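Local atomic coordinates of uncharacterized protein AF_0941 (PDB entry 1YOZ), a protein that is of unknown function, a small all-helical member of the AF0941-like family from Archaeoglobus fulgidus whose assembly holds two copies of the chain. Residues V72-L75 against S76-F79; K96-P99 against E100-N103. All blocks are in the same frame, centred on the assembly; numbering follows the deposited sequence.

Overall arrangement
From the N terminus, the chain runs through helices 8-18, 26-29 and 32-51 before helix 57-73 leads into the first contact. Interaction 1 (72-75 with 76-79) spans the short break between helix 57-73 and helix 75-88, and interaction 2 (96-99 with 100-103) forms where the loop after helix 75-88 turns into helix 99-113. Each closes only a single turn of backbone; the two follow in series, neither nesting nor crossing, with centres about 10 Å apart. They nevertheless touch: Phe79 packs on the backbone at Lys96 and Leu97, Ser76 on Ile102, and Leu75 on Leu97. Together they join the starts of two successive helices, with helix 32-51 packed against both.

Interaction 1. Residues V72-L75 against S76-F79; sequences VSQL and SIHF
The amide of Gln74 and the imidazole of His78 meet obliquely, their planes 70° apart, with Gln74 OE1 lying 3.7 Å from His78 NE2. The ring's stronger polar partner is Tyr70, whose hydroxyl is hydrogen-bonded to ND1 and whose ring also meets the imidazole; Leu10 and Met13 of helix 8-18 touch the same side chain. On the Gln74 side, a bend at chi2 (-62°), CD turned away from the extended position anti to CA, swings the amide round to the imidazole, and NE2 comes close to Gln74 of the second subunit. The backbone beneath illustrates how one helix can succeed another almost without a linker: Gln74 leaves helical geometry after helix 57-73 and serves as N-cap residue of helix 75-88. Its carbonyl O accepts the N-H of His78 at 3.0 Å in a nearly straight bond (166°), and Leu75 O takes Phe79 N at 2.9 Å. At the break, a water accepts from Ser76 N at 3.0 Å and donates weakly to Val72 O. Ile77 reaches back alongside the backbone, its CD1 3.1 Å from Ser73 O. Leu75 is buried among Phe9, Ile35 and Phe39.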
loop_
_atom_site.group_PDB
_atom_site.type_symbol
_atom_site.label_atom_id
_atom_site.label_comp_id
_atom_site.label_asym_id
_atom_site.label_seq_id
_atom_site.Cartn_x
_atom_site.Cartn_y
_atom_site.Cartn_z
ATOM N N VAL B 72 0.808 -9.426 6.772
ATOM C CA VAL B 72 0.544 -9.590 8.207
ATOM C C VAL B 72 -0.608 -8.744 8.761
ATOM O O VAL B 72 -1.271 -9.189 9.706
ATOM C CB VAL B 72 1.805 -9.465 9.079
ATOM C CG1 VAL B 72 2.963 -10.293 8.522
ATOM C CG2 VAL B 72 2.200 -8.027 9.221
ATOM N N SER B 73 -0.862 -7.559 8.186
ATOM C CA SER B 73 -1.704 -6.511 8.797
ATOM C C SER B 73 -2.916 -6.053 7.986
ATOM O O SER B 73 -3.801 -5.431 8.561
ATOM C CB SER B 73 -0.884 -5.251 9.091
ATOM O OG SER B 73 0.167 -5.484 10.022
ATOM N N GLN B 74 -2.961 -6.292 6.669
ATOM C CA GLN B 74 -4.072 -5.814 5.854
ATOM C C GLN B 74 -4.774 -6.914 5.089
ATOM O O GLN B 74 -5.928 -6.750 4.712
ATOM C CB GLN B 74 -3.613 -4.773 4.816
ATOM C CG GLN B 74 -3.265 -3.397 5.346
ATOM C CD GLN B 74 -4.461 -2.707 6.001
ATOM O OE1 GLN B 74 -5.525 -2.528 5.382
ATOM N NE2 GLN B 74 -4.288 -2.313 7.260
ATOM N N LEU B 75 -4.071 -7.998 4.769
ATOM C CA LEU B 75 -4.686 -9.036 3.914
ATOM C C LEU B 75 -6.016 -9.596 4.485
ATOM O O LEU B 75 -7.004 -9.699 3.751
ATOM C CB LEU B 75 -3.669 -10.139 3.559
ATOM C CG LEU B 75 -4.170 -11.416 2.864
ATOM C CD1 LEU B 75 -4.616 -11.124 1.431
ATOM C CD2 LEU B 75 -3.079 -12.505 2.864
ATOM N N SER B 76 -6.081 -9.922 5.786
ATOM C CA SER B 76 -7.404 -10.382 6.348
ATOM C C SER B 76 -8.528 -9.359 6.221
ATOM O O SER B 76 -9.680 -9.708 5.984
ATOM C CB SER B 76 -7.295 -10.816 7.829
ATOM O OG SER B 76 -6.847 -9.724 8.625
ATOM N N ILE B 77 -8.199 -8.083 6.366
ATOM C CA ILE B 77 -9.193 -7.017 6.265
ATOM C C ILE B 77 -9.754 -6.873 4.851
ATOM O O ILE B 77 -10.980 -6.696 4.625
ATOM C CB ILE B 77 -8.599 -5.671 6.655
ATOM C CG1 ILE B 77 -8.335 -5.596 8.162
ATOM C CG2 ILE B 77 -9.547 -4.558 6.235
ATOM C CD1 ILE B 77 -6.912 -5.680 8.583
ATOM N N HIS B 78 -8.833 -6.908 3.890
ATOM C CA HIS B 78 -9.219 -6.796 2.520
ATOM C C HIS B 78 -9.945 -8.032 2.055
ATOM O O HIS B 78 -10.828 -7.941 1.214
ATOM C CB HIS B 78 -7.999 -6.468 1.656
ATOM C CG HIS B 78 -7.560 -5.047 1.783
ATOM N ND1 HIS B 78 -6.322 -4.609 1.375
ATOM C CD2 HIS B 78 -8.204 -3.958 2.269
ATOM C CE1 HIS B 78 -6.210 -3.316 1.620
ATOM N NE2 HIS B 78 -7.340 -2.898 2.164
ATOM N N PHE B 79 -9.585 -9.186 2.594
ATOM C CA PHE B 79 -10.346 -10.419 2.329
ATOM C C PHE B 79 -11.828 -10.238 2.713
ATOM O O PHE B 79 -12.726 -10.479 1.914
ATOM C CB PHE B 79 -9.747 -11.550 3.136
ATOM C CG PHE B 79 -10.286 -12.925 2.788
ATOM C CD1 PHE B 79 -9.561 -13.772 1.961
ATOM C CD2 PHE B 79 -11.486 -13.390 3.354
ATOM C CE1 PHE B 79 -10.028 -15.061 1.648
ATOM C CE2 PHE B 79 -11.960 -14.691 3.067
ATOM C CZ PHE B 79 -11.241 -15.518 2.209
HETATM O O HOH W 1 -3.707 -9.941 7.652
#

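Interaction 2. Residues K96-P99 against E100-N103; sequences KLDP and EVIN
Leu97 and Ile102 cross at about a right angle, with Leu97 CD2 3.6 Å from Ile102 CD1 and Leu97 CG against Ile102 CG1. An alanine at Leu97 is likely to leave a gap beside Ile102 CG1 and CD1 where Leu97 CD2 and CG now pack. Val101 lies more loosely beside Leu97, and its CG2 rests near Asp98 CB. Glu100 folds back: with CG beside its backbone N (chi1 -52°), a bend at chi2 (66°) carries OE1 to 3.3 Å from Asp98 CB, its chain alongside the Pro99 ring. The carboxylates of Asp98 and Glu100 are 4.3 Å apart between OD1 and OE1, a proximity probably eased by the salt bridge from Lys96 NZ to Asp98 OD1 at 3.0 Å. Beneath these groups lies the start of helix 99-113, where Asp98, the N-cap residue, makes no capping bond with its side chain. Its carbonyl O instead accepts two N-H groups, Ile102 N nearly straight at 3.2 Å and Val101 N at 2.8 Å from above the carbonyl plane; Asn103 N bonds to Pro99 O. Outward, Gln32 of helix 32-51 binds Asp98 N and touches Val101, while Leu75 and Phe79 of helix 75-88 pack on Leu97.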
loop_
_atom_site.group_PDB
_atom_site.type_symbol
_atom_site.label_atom_id
_atom_site.label_comp_id
_atom_site.label_asym_id
_atom_site.label_seq_id
_atom_site.Cartn_x
_atom_site.Cartn_y
_atom_site.Cartn_z
ATOM N N LYS B 96 -13.214 -18.724 3.263
ATOM C CA LYS B 96 -12.540 -18.035 4.378
ATOM C C LYS B 96 -11.007 -18.196 4.292
ATOM O O LYS B 96 -10.491 -19.005 3.521
ATOM C CB LYS B 96 -13.078 -18.515 5.731
ATOM C CG LYS B 96 -13.389 -19.994 5.752
ATOM C CD LYS B 96 -13.923 -20.487 7.109
ATOM C CE LYS B 96 -12.770 -20.575 8.166
ATOM N NZ LYS B 96 -11.481 -21.265 7.691
ATOM N N LEU B 97 -10.289 -17.391 5.077
ATOM C CA LEU B 97 -8.829 -17.331 4.981
ATOM C C LEU B 97 -8.258 -17.814 6.309
ATOM O O LEU B 97 -8.471 -17.174 7.331
ATOM C CB LEU B 97 -8.386 -15.889 4.720
ATOM C CG LEU B 97 -6.910 -15.472 4.594
ATOM C CD1 LEU B 97 -6.130 -16.227 3.513
ATOM C CD2 LEU B 97 -6.831 -13.967 4.379
ATOM N N ASP B 98 -7.565 -18.942 6.292
ATOM C CA ASP B 98 -6.943 -19.480 7.517
ATOM C C ASP B 98 -5.849 -18.539 8.083
ATOM O O ASP B 98 -4.944 -18.149 7.354
ATOM C CB ASP B 98 -6.308 -20.844 7.217
ATOM C CG ASP B 98 -7.331 -21.914 6.954
ATOM O OD1 ASP B 98 -8.494 -21.723 7.387
ATOM O OD2 ASP B 98 -6.974 -22.956 6.332
ATOM N N PRO B 99 -5.951 -18.151 9.374
ATOM C CA PRO B 99 -4.826 -17.477 10.034
ATOM C C PRO B 99 -3.472 -18.123 9.777
ATOM O O PRO B 99 -2.467 -17.413 9.587
ATOM C CB PRO B 99 -5.189 -17.555 11.524
ATOM C CG PRO B 99 -6.748 -17.459 11.512
ATOM C CD PRO B 99 -7.140 -18.253 10.248
ATOM N N GLU B 100 -3.438 -19.455 9.752
ATOM C CA GLU B 100 -2.192 -20.167 9.465
ATOM C C GLU B 100 -1.692 -19.839 8.063
ATOM O O GLU B 100 -0.493 -19.825 7.822
ATOM C CB GLU B 100 -2.357 -21.687 9.626
ATOM C CG GLU B 100 -2.947 -22.141 10.955
ATOM C CD GLU B 100 -4.419 -21.714 11.178
ATOM O OE1 GLU B 100 -5.232 -21.766 10.213
ATOM O OE2 GLU B 100 -4.754 -21.315 12.329
ATOM N N VAL B 101 -2.608 -19.615 7.111
ATOM C CA VAL B 101 -2.173 -19.357 5.723
ATOM C C VAL B 101 -1.536 -17.941 5.637
ATOM O O VAL B 101 -0.462 -17.759 5.082
ATOM C CB VAL B 101 -3.308 -19.646 4.682
ATOM C CG1 VAL B 101 -2.945 -19.077 3.240
ATOM C CG2 VAL B 101 -3.545 -21.137 4.610
ATOM N N ILE B 102 -2.194 -16.964 6.240
ATOM C CA ILE B 102 -1.610 -15.630 6.427
ATOM C C ILE B 102 -0.194 -15.730 6.966
ATOM O O ILE B 102 0.724 -15.163 6.377
ATOM C CB ILE B 102 -2.506 -14.714 7.295
ATOM C CG1 ILE B 102 -3.864 -14.556 6.618
ATOM C CG2 ILE B 102 -1.847 -13.319 7.564
ATOM C CD1 ILE B 102 -4.850 -13.720 7.351
ATOM N N ASN B 103 -0.016 -16.448 8.083
ATOM C CA ASN B 103 1.328 -16.646 8.646
ATOM C C ASN B 103 2.295 -17.246 7.648
ATOM O O ASN B 103 3.434 -16.802 7.579
ATOM C CB ASN B 103 1.332 -17.438 9.984
ATOM C CG ASN B 103 0.382 -16.842 11.010
ATOM O OD1 ASN B 103 -0.023 -15.696 10.890
ATOM N ND2 ASN B 103 0.020 -17.625 12.028
#